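PDB 5D8N: leucine aminopeptidase 1, chloroplastic from Solanum lycopersicum, which removes N-terminal amino acids, preferably leucine, from peptides as a magnesium-dependent homohexameric aminopeptidase, and also acts as a protein-folding chaperone. Local coordinates for residues L295-G307 / V349-S361. The protein carries 1 engineered substitution. Numbering follows the deposited sequence.
Sequences LALVGKGLTFDSG and VHFIVAACENMIS
Segments 295-307 and 349-361 run side by side in parallel, on neighbouring strands 293-305 and 347-358 of the central mixed sheet of the M17 catalytic domain, joined by a crossover through helix 327-342. The ladder starts with His350 N bonding to Leu295 O, followed by a 2.7 Å hydrogen bond from Leu297 N to His350 O and one from Ile352 N to Leu297 O. It parts around Lys300, where two waters replace direct bonds: one links Gly299 O to Ala354 N, the other Gly301 N to Ala354 O. Direct pairing resumes where Cys356 N reaches Gly301 O, and a corner at Thr303 and Phe304 precedes the bond from Asn358 N to Phe304 O (2.8 Å).

On one face Leu297, with CG anti to its carbonyl carbon (chi1 -61°), lies alongside Phe351 and brings CD1 to 3.7 Å from Phe351 CE2; Val349 CG1 sits over a face of that ring, near its rim. Farther along, Met359 SD approaches Phe304 CD2 at 4.0 Å in an oblique Met-aromatic contact, while a water joins Thr303 OG1 to Glu357 OE1, which also forms a salt bridge with Arg366 of a second subunit.

Asp305 belongs to both magnesium-binding sites of the enzyme. Its OD1 accepts two hydrogen bonds, from Asn358 ND2 (3.2 Å) and, on the opposite face of the carboxylate, from Gly307 N, closing an Asx turn. With an alanine here, Asn358 ND2 and Gly307 N would probably lose this acceptor, the Asx turn its closing bond and both magnesium sites a carboxylate. Ser306 OG hydrogen-bonds Asn358 O at 2.8 Å.

Strand 406-411 flanks 295-302 through backbone bonds, strand 278-284 lies beyond 349-358, and helix 229-242 packs on Val353 and Ala355.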
ATOM      1  N   LEU A 295     -19.398 -27.870  32.948  1.00 23.90           N
ATOM      2  CA  LEU A 295     -18.753 -26.726  32.287  1.00 20.51           C
ATOM      3  C   LEU A 295     -17.982 -27.222  31.071  1.00 20.12           C
ATOM      4  O   LEU A 295     -17.439 -28.332  31.080  1.00 20.60           O
ATOM      5  CB  LEU A 295     -17.804 -26.040  33.263  1.00 20.98           C
ATOM      6  CG  LEU A 295     -18.358 -25.723  34.656  1.00 24.39           C
ATOM      7  CD1 LEU A 295     -17.224 -25.255  35.560  1.00 23.99           C
ATOM      8  CD2 LEU A 295     -19.439 -24.657  34.589  1.00 25.64           C
ATOM      9  N   ALA A 296     -17.829 -26.355  30.073  1.00 20.23           N
ATOM     10  CA  ALA A 296     -16.878 -26.580  29.000  1.00 20.77           C
ATOM     11  C   ALA A 296     -15.899 -25.423  28.816  1.00 19.41           C
ATOM     12  O   ALA A 296     -16.258 -24.250  28.835  1.00 18.83           O
ATOM     13  CB  ALA A 296     -17.593 -26.857  27.675  1.00 22.89           C
ATOM     14  N   LEU A 297     -14.700 -25.799  28.403  1.00 19.10           N
ATOM     15  CA  LEU A 297     -13.661 -24.856  28.028  1.00 19.79           C
ATOM     16  C   LEU A 297     -13.246 -25.227  26.614  1.00 19.29           C
ATOM     17  O   LEU A 297     -12.746 -26.329  26.386  1.00 21.03           O
ATOM     18  CB  LEU A 297     -12.464 -24.988  28.974  1.00 19.78           C
ATOM     19  CG  LEU A 297     -12.762 -24.705  30.445  1.00 20.15           C
ATOM     20  CD1 LEU A 297     -11.535 -24.961  31.287  1.00 21.53           C
ATOM     21  CD2 LEU A 297     -13.191 -23.248  30.578  1.00 22.30           C
ATOM     22  N   VAL A 298     -13.483 -24.310  25.679  1.00 17.72           N
ATOM     23  CA  VAL A 298     -13.208 -24.509  24.267  1.00 16.63           C
ATOM     24  C   VAL A 298     -12.060 -23.606  23.811  1.00 17.30           C
ATOM     25  O   VAL A 298     -12.087 -22.393  24.043  1.00 17.81           O
ATOM     26  CB  VAL A 298     -14.454 -24.175  23.440  1.00 16.61           C
ATOM     27  CG1 VAL A 298     -14.138 -24.314  21.956  1.00 18.13           C
ATOM     28  CG2 VAL A 298     -15.576 -25.115  23.833  1.00 17.33           C
ATOM     29  N   GLY A 299     -11.044 -24.202  23.195  1.00 16.90           N
ATOM     30  CA  GLY A 299      -9.872 -23.445  22.761  1.00 18.64           C
ATOM     31  C   GLY A 299      -9.649 -23.544  21.270  1.00 19.41           C
ATOM     32  O   GLY A 299      -9.727 -24.626  20.687  1.00 21.18           O
ATOM     33  N   LYS A 300      -9.432 -22.404  20.628  1.00 20.36           N
ATOM     34  CA  LYS A 300      -9.049 -22.400  19.224  1.00 19.53           C
ATOM     35  C   LYS A 300      -7.709 -23.108  19.051  1.00 18.22           C
ATOM     36  O   LYS A 300      -6.721 -22.776  19.696  1.00 18.05           O
ATOM     37  CB  LYS A 300      -8.963 -20.967  18.698  1.00 21.93           C
ATOM     38  CG  LYS A 300      -8.517 -20.892  17.255  1.00 24.03           C
ATOM     39  CD  LYS A 300      -8.567 -19.466  16.731  1.00 28.25           C
ATOM     40  CE  LYS A 300      -7.212 -19.109  16.163  1.00 28.63           C
ATOM     41  NZ  LYS A 300      -7.322 -18.061  15.147  1.00 30.59           N
ATOM     42  N   GLY A 301      -7.658 -24.060  18.135  1.00 18.98           N
ATOM     43  CA  GLY A 301      -6.477 -24.902  17.973  1.00 21.57           C
ATOM     44  C   GLY A 301      -6.007 -25.032  16.533  1.00 22.69           C
ATOM     45  O   GLY A 301      -5.677 -26.110  16.042  1.00 24.20           O
ATOM     46  N   LEU A 302      -5.824 -23.900  15.881  1.00 23.41           N
ATOM     47  CA  LEU A 302      -5.047 -23.858  14.647  1.00 23.38           C
ATOM     48  C   LEU A 302      -3.573 -23.824  15.034  1.00 22.66           C
ATOM     49  O   LEU A 302      -3.066 -22.826  15.579  1.00 22.06           O
ATOM     50  CB  LEU A 302      -5.429 -22.626  13.828  1.00 25.82           C
ATOM     51  CG  LEU A 302      -6.622 -22.870  12.901  1.00 26.93           C
ATOM     52  CD1 LEU A 302      -7.865 -23.119  13.722  1.00 26.89           C
ATOM     53  CD2 LEU A 302      -6.828 -21.648  12.015  1.00 34.21           C
ATOM     54  N   THR A 303      -2.903 -24.936  14.747  1.00 21.12           N
ATOM     55  CA  THR A 303      -1.507 -25.105  15.089  1.00 21.52           C
ATOM     56  C   THR A 303      -0.631 -24.260  14.165  1.00 22.64           C
ATOM     57  O   THR A 303       0.428 -23.758  14.545  1.00 23.32           O
ATOM     58  CB  THR A 303      -1.087 -26.589  14.981  1.00 21.77           C
ATOM     59  OG1 THR A 303      -1.311 -27.092  13.663  1.00 21.86           O
ATOM     60  CG2 THR A 303      -1.856 -27.420  15.973  1.00 21.71           C
ATOM     61  N   PHE A 304      -1.199 -23.951  13.011  1.00 22.54           N
ATOM     62  CA  PHE A 304      -0.718 -22.869  12.158  1.00 25.33           C
ATOM     63  C   PHE A 304      -1.901 -22.247  11.419  1.00 25.98           C
ATOM     64  O   PHE A 304      -2.767 -22.953  10.873  1.00 25.19           O
ATOM     65  CB  PHE A 304       0.297 -23.396  11.130  1.00 25.23           C
ATOM     66  CG  PHE A 304       0.762 -22.359  10.150  1.00 26.65           C
ATOM     67  CD1 PHE A 304       1.624 -21.354  10.533  1.00 26.17           C
ATOM     68  CD2 PHE A 304       0.254 -22.335   8.862  1.00 30.08           C
ATOM     69  CE1 PHE A 304       1.927 -20.310   9.678  1.00 27.03           C
ATOM     70  CE2 PHE A 304       0.567 -21.297   7.998  1.00 30.57           C
ATOM     71  CZ  PHE A 304       1.399 -20.275   8.409  1.00 26.43           C
ATOM     72  N   ASP A 305      -1.862 -20.924  11.321  1.00 30.70           N
ATOM     73  CA  ASP A 305      -2.874 -20.170  10.590  1.00 36.43           C
ATOM     74  C   ASP A 305      -2.302 -19.366   9.419  1.00 46.05           C
ATOM     75  O   ASP A 305      -1.613 -18.367   9.633  1.00 45.10           O
ATOM     76  CB  ASP A 305      -3.607 -19.247  11.552  1.00 40.14           C
ATOM     77  CG  ASP A 305      -4.917 -18.737  10.983  1.00 46.25           C
ATOM     78  OD1 ASP A 305      -5.094 -18.843   9.745  1.00 42.77           O
ATOM     79  OD2 ASP A 305      -5.750 -18.284  11.803  1.00 53.02           O
ATOM     80  N   SER A 306      -2.587 -19.842   8.204  1.00 52.10           N
ATOM     81  CA  SER A 306      -2.165 -19.256   6.922  1.00 61.79           C
ATOM     82  C   SER A 306      -2.518 -17.776   6.776  1.00 60.46           C
ATOM     83  O   SER A 306      -1.845 -17.055   6.032  1.00 55.12           O
ATOM     84  CB  SER A 306      -2.822 -19.991   5.736  1.00 63.28           C
ATOM     85  OG  SER A 306      -1.959 -20.896   5.063  1.00 55.68           O
ATOM     86  N   GLY A 307      -3.641 -17.367   7.359  1.00 58.14           N
ATOM     87  CA  GLY A 307      -4.025 -15.959   7.364  1.00 65.59           C
ATOM     88  C   GLY A 307      -3.374 -15.087   8.424  1.00 71.14           C
ATOM     89  O   GLY A 307      -2.272 -15.369   8.890  1.00 64.75           O
ATOM     90  N   VAL A 349     -15.840 -30.962  33.894  1.00 23.86           N
ATOM     91  CA  VAL A 349     -15.293 -29.985  32.948  1.00 24.20           C
ATOM     92  C   VAL A 349     -14.886 -30.667  31.658  1.00 24.24           C
ATOM     93  O   VAL A 349     -14.041 -31.576  31.646  1.00 23.13           O
ATOM     94  CB  VAL A 349     -14.058 -29.250  33.502  1.00 25.47           C
ATOM     95  CG1 VAL A 349     -13.617 -28.151  32.549  1.00 24.43           C
ATOM     96  CG2 VAL A 349     -14.370 -28.607  34.841  1.00 27.06           C
ATOM     97  N   HIS A 350     -15.453 -30.176  30.564  1.00 21.37           N
ATOM     98  CA  HIS A 350     -15.084 -30.659  29.238  1.00 21.37           C
ATOM     99  C   HIS A 350     -14.108 -29.698  28.573  1.00 20.37           C
ATOM    100  O   HIS A 350     -14.307 -28.476  28.604  1.00 20.69           O
ATOM    101  CB  HIS A 350     -16.346 -30.782  28.399  1.00 21.89           C
ATOM    102  CG  HIS A 350     -17.312 -31.779  28.943  1.00 22.08           C
ATOM    103  ND1 HIS A 350     -17.423 -33.051  28.436  1.00 24.80           N
ATOM    104  CD2 HIS A 350     -18.221 -31.691  29.937  1.00 24.24           C
ATOM    105  CE1 HIS A 350     -18.296 -33.734  29.152  1.00 27.89           C
ATOM    106  NE2 HIS A 350     -18.846 -32.907  30.021  1.00 26.20           N
ATOM    107  N   PHE A 351     -12.973 -30.239  28.147  1.00 19.50           N
ATOM    108  CA  PHE A 351     -11.956 -29.455  27.460  1.00 19.88           C
ATOM    109  C   PHE A 351     -11.954 -29.831  25.981  1.00 19.17           C
ATOM    110  O   PHE A 351     -11.741 -30.994  25.632  1.00 19.37           O
ATOM    111  CB  PHE A 351     -10.566 -29.713  28.047  1.00 20.62           C
ATOM    112  CG  PHE A 351     -10.480 -29.610  29.533  1.00 20.15           C
ATOM    113  CD1 PHE A 351     -10.937 -30.645  30.348  1.00 21.14           C
ATOM    114  CD2 PHE A 351      -9.996 -28.466  30.129  1.00 21.09           C
ATOM    115  CE1 PHE A 351     -10.810 -30.546  31.722  1.00 21.71           C
ATOM    116  CE2 PHE A 351      -9.963 -28.318  31.505  1.00 21.25           C
ATOM    117  CZ  PHE A 351     -10.367 -29.357  32.310  1.00 20.85           C
ATOM    118  N   ILE A 352     -12.242 -28.863  25.114  1.00 19.64           N
ATOM    119  CA  ILE A 352     -12.517 -29.142  23.702  1.00 19.54           C
ATOM    120  C   ILE A 352     -11.685 -28.280  22.760  1.00 18.92           C
ATOM    121  O   ILE A 352     -11.644 -27.069  22.921  1.00 19.27           O
ATOM    122  CB  ILE A 352     -14.011 -28.941  23.439  1.00 19.96           C
ATOM    123  CG1 ILE A 352     -14.816 -30.015  24.174  1.00 21.89           C
ATOM    124  CG2 ILE A 352     -14.310 -28.997  21.955  1.00 22.01           C
ATOM    125  CD1 ILE A 352     -16.257 -29.643  24.398  1.00 22.15           C
ATOM    126  N   VAL A 353     -10.919 -28.928  21.887  1.00 18.05           N
ATOM    127  CA  VAL A 353     -10.093 -28.259  20.900  1.00 18.53           C
ATOM    128  C   VAL A 353     -10.223 -28.932  19.536  1.00 20.22           C
ATOM    129  O   VAL A 353      -9.883 -30.108  19.377  1.00 18.72           O
ATOM    130  CB  VAL A 353      -8.608 -28.292  21.282  1.00 19.26           C
ATOM    131  CG1 VAL A 353      -7.770 -27.653  20.182  1.00 18.62           C
ATOM    132  CG2 VAL A 353      -8.370 -27.533  22.584  1.00 19.53           C
ATOM    133  N   ALA A 354     -10.739 -28.187  18.560  1.00 21.47           N
ATOM    134  CA  ALA A 354     -10.782 -28.663  17.184  1.00 19.91           C
ATOM    135  C   ALA A 354      -9.487 -28.300  16.469  1.00 19.01           C
ATOM    136  O   ALA A 354      -9.324 -27.170  15.967  1.00 18.47           O
ATOM    137  CB  ALA A 354     -11.980 -28.077  16.459  1.00 21.22           C
ATOM    138  N   ALA A 355      -8.527 -29.217  16.531  1.00 16.86           N
ATOM    139  CA  ALA A 355      -7.173 -28.923  16.104  1.00 17.59           C
ATOM    140  C   ALA A 355      -6.961 -29.241  14.617  1.00 18.02           C
ATOM    141  O   ALA A 355      -7.418 -30.254  14.089  1.00 18.28           O
ATOM    142  CB  ALA A 355      -6.184 -29.715  16.937  1.00 17.49           C
ATOM    143  N   CYS A 356      -6.316 -28.319  13.930  1.00 17.63           N
ATOM    144  CA  CYS A 356      -5.959 -28.473  12.530  1.00 19.32           C
ATOM    145  C   CYS A 356      -4.912 -27.421  12.194  1.00 20.49           C
ATOM    146  O   CYS A 356      -4.618 -26.547  13.000  1.00 20.30           O
ATOM    147  CB  CYS A 356      -7.183 -28.295  11.623  1.00 23.50           C
ATOM    148  SG  CYS A 356      -7.980 -26.672  11.759  1.00 25.53           S
ATOM    149  N   GLU A 357      -4.320 -27.530  11.012  1.00 23.40           N
ATOM    150  CA  GLU A 357      -3.532 -26.437  10.472  1.00 26.27           C
ATOM    151  C   GLU A 357      -4.170 -25.937   9.194  1.00 25.84           C
ATOM    152  O   GLU A 357      -4.871 -26.670   8.506  1.00 24.11           O
ATOM    153  CB  GLU A 357      -2.052 -26.796  10.290  1.00 27.96           C
ATOM    154  CG  GLU A 357      -1.758 -27.919   9.328  1.00 27.99           C
ATOM    155  CD  GLU A 357      -0.287 -28.144   9.064  1.00 29.75           C
ATOM    156  OE1 GLU A 357       0.579 -27.487   9.703  1.00 28.62           O
ATOM    157  OE2 GLU A 357      -0.024 -28.828   8.042  1.00 30.00           O
ATOM    158  N   ASN A 358      -4.139 -24.618   9.047  1.00 26.48           N
ATOM    159  CA  ASN A 358      -4.769 -23.952   7.921  1.00 27.10           C
ATOM    160  C   ASN A 358      -3.729 -23.684   6.831  1.00 25.27           C
ATOM    161  O   ASN A 358      -2.941 -22.741   6.940  1.00 25.22           O
ATOM    162  CB  ASN A 358      -5.429 -22.647   8.383  1.00 30.62           C
ATOM    163  CG  ASN A 358      -6.057 -21.880   7.227  1.00 35.75           C
ATOM    164  OD1 ASN A 358      -6.166 -22.403   6.122  1.00 35.82           O
ATOM    165  ND2 ASN A 358      -6.380 -20.608   7.459  1.00 36.03           N
ATOM    166  N   MET A 359      -3.705 -24.548   5.830  1.00 22.58           N
ATOM    167  CA  MET A 359      -2.697 -24.541   4.787  1.00 26.59           C
ATOM    168  C   MET A 359      -3.289 -24.186   3.409  1.00 29.14           C
ATOM    169  O   MET A 359      -4.476 -23.891   3.267  1.00 26.91           O
ATOM    170  CB  MET A 359      -2.042 -25.924   4.703  1.00 28.39           C
ATOM    171  CG  MET A 359      -1.312 -26.350   5.962  1.00 32.54           C
ATOM    172  SD  MET A 359       0.194 -25.411   6.285  1.00 31.20           S
ATOM    173  CE  MET A 359       1.419 -26.422   5.471  1.00 30.44           C
ATOM    174  N   ILE A 360      -2.412 -24.197   2.408  1.00 30.13           N
ATOM    175  CA  ILE A 360      -2.765 -23.928   1.020  1.00 31.65           C
ATOM    176  C   ILE A 360      -2.350 -25.098   0.136  1.00 27.80           C
ATOM    177  O   ILE A 360      -1.175 -25.502   0.121  1.00 26.55           O
ATOM    178  CB  ILE A 360      -2.029 -22.663   0.544  1.00 34.23           C
ATOM    179  CG1 ILE A 360      -2.555 -21.450   1.314  1.00 38.10           C
ATOM    180  CG2 ILE A 360      -2.233 -22.484  -0.946  1.00 33.41           C
ATOM    181  CD1 ILE A 360      -1.674 -20.229   1.199  1.00 39.48           C
ATOM    182  N   SER A 361      -3.333 -25.640  -0.579  1.00 25.43           N
ATOM    183  CA  SER A 361      -3.109 -26.796  -1.445  1.00 26.43           C
ATOM    184  C   SER A 361      -4.296 -26.980  -2.372  1.00 25.20           C
ATOM    185  O   SER A 361      -5.321 -26.301  -2.258  1.00 24.83           O
ATOM    186  CB  SER A 361      -2.954 -28.072  -0.613  1.00 28.22           C
ATOM    187  OG  SER A 361      -4.214 -28.510  -0.125  1.00 25.16           O
TER
HETATM  188  O   HOH W   1     -11.508 -25.560  18.930  1.00 18.08           O
HETATM  189  O   HOH W   2     -10.100 -24.838  16.725  1.00 17.49           O
HETATM  190  O   HOH W   3       0.978 -27.865  12.383  1.00 20.82           O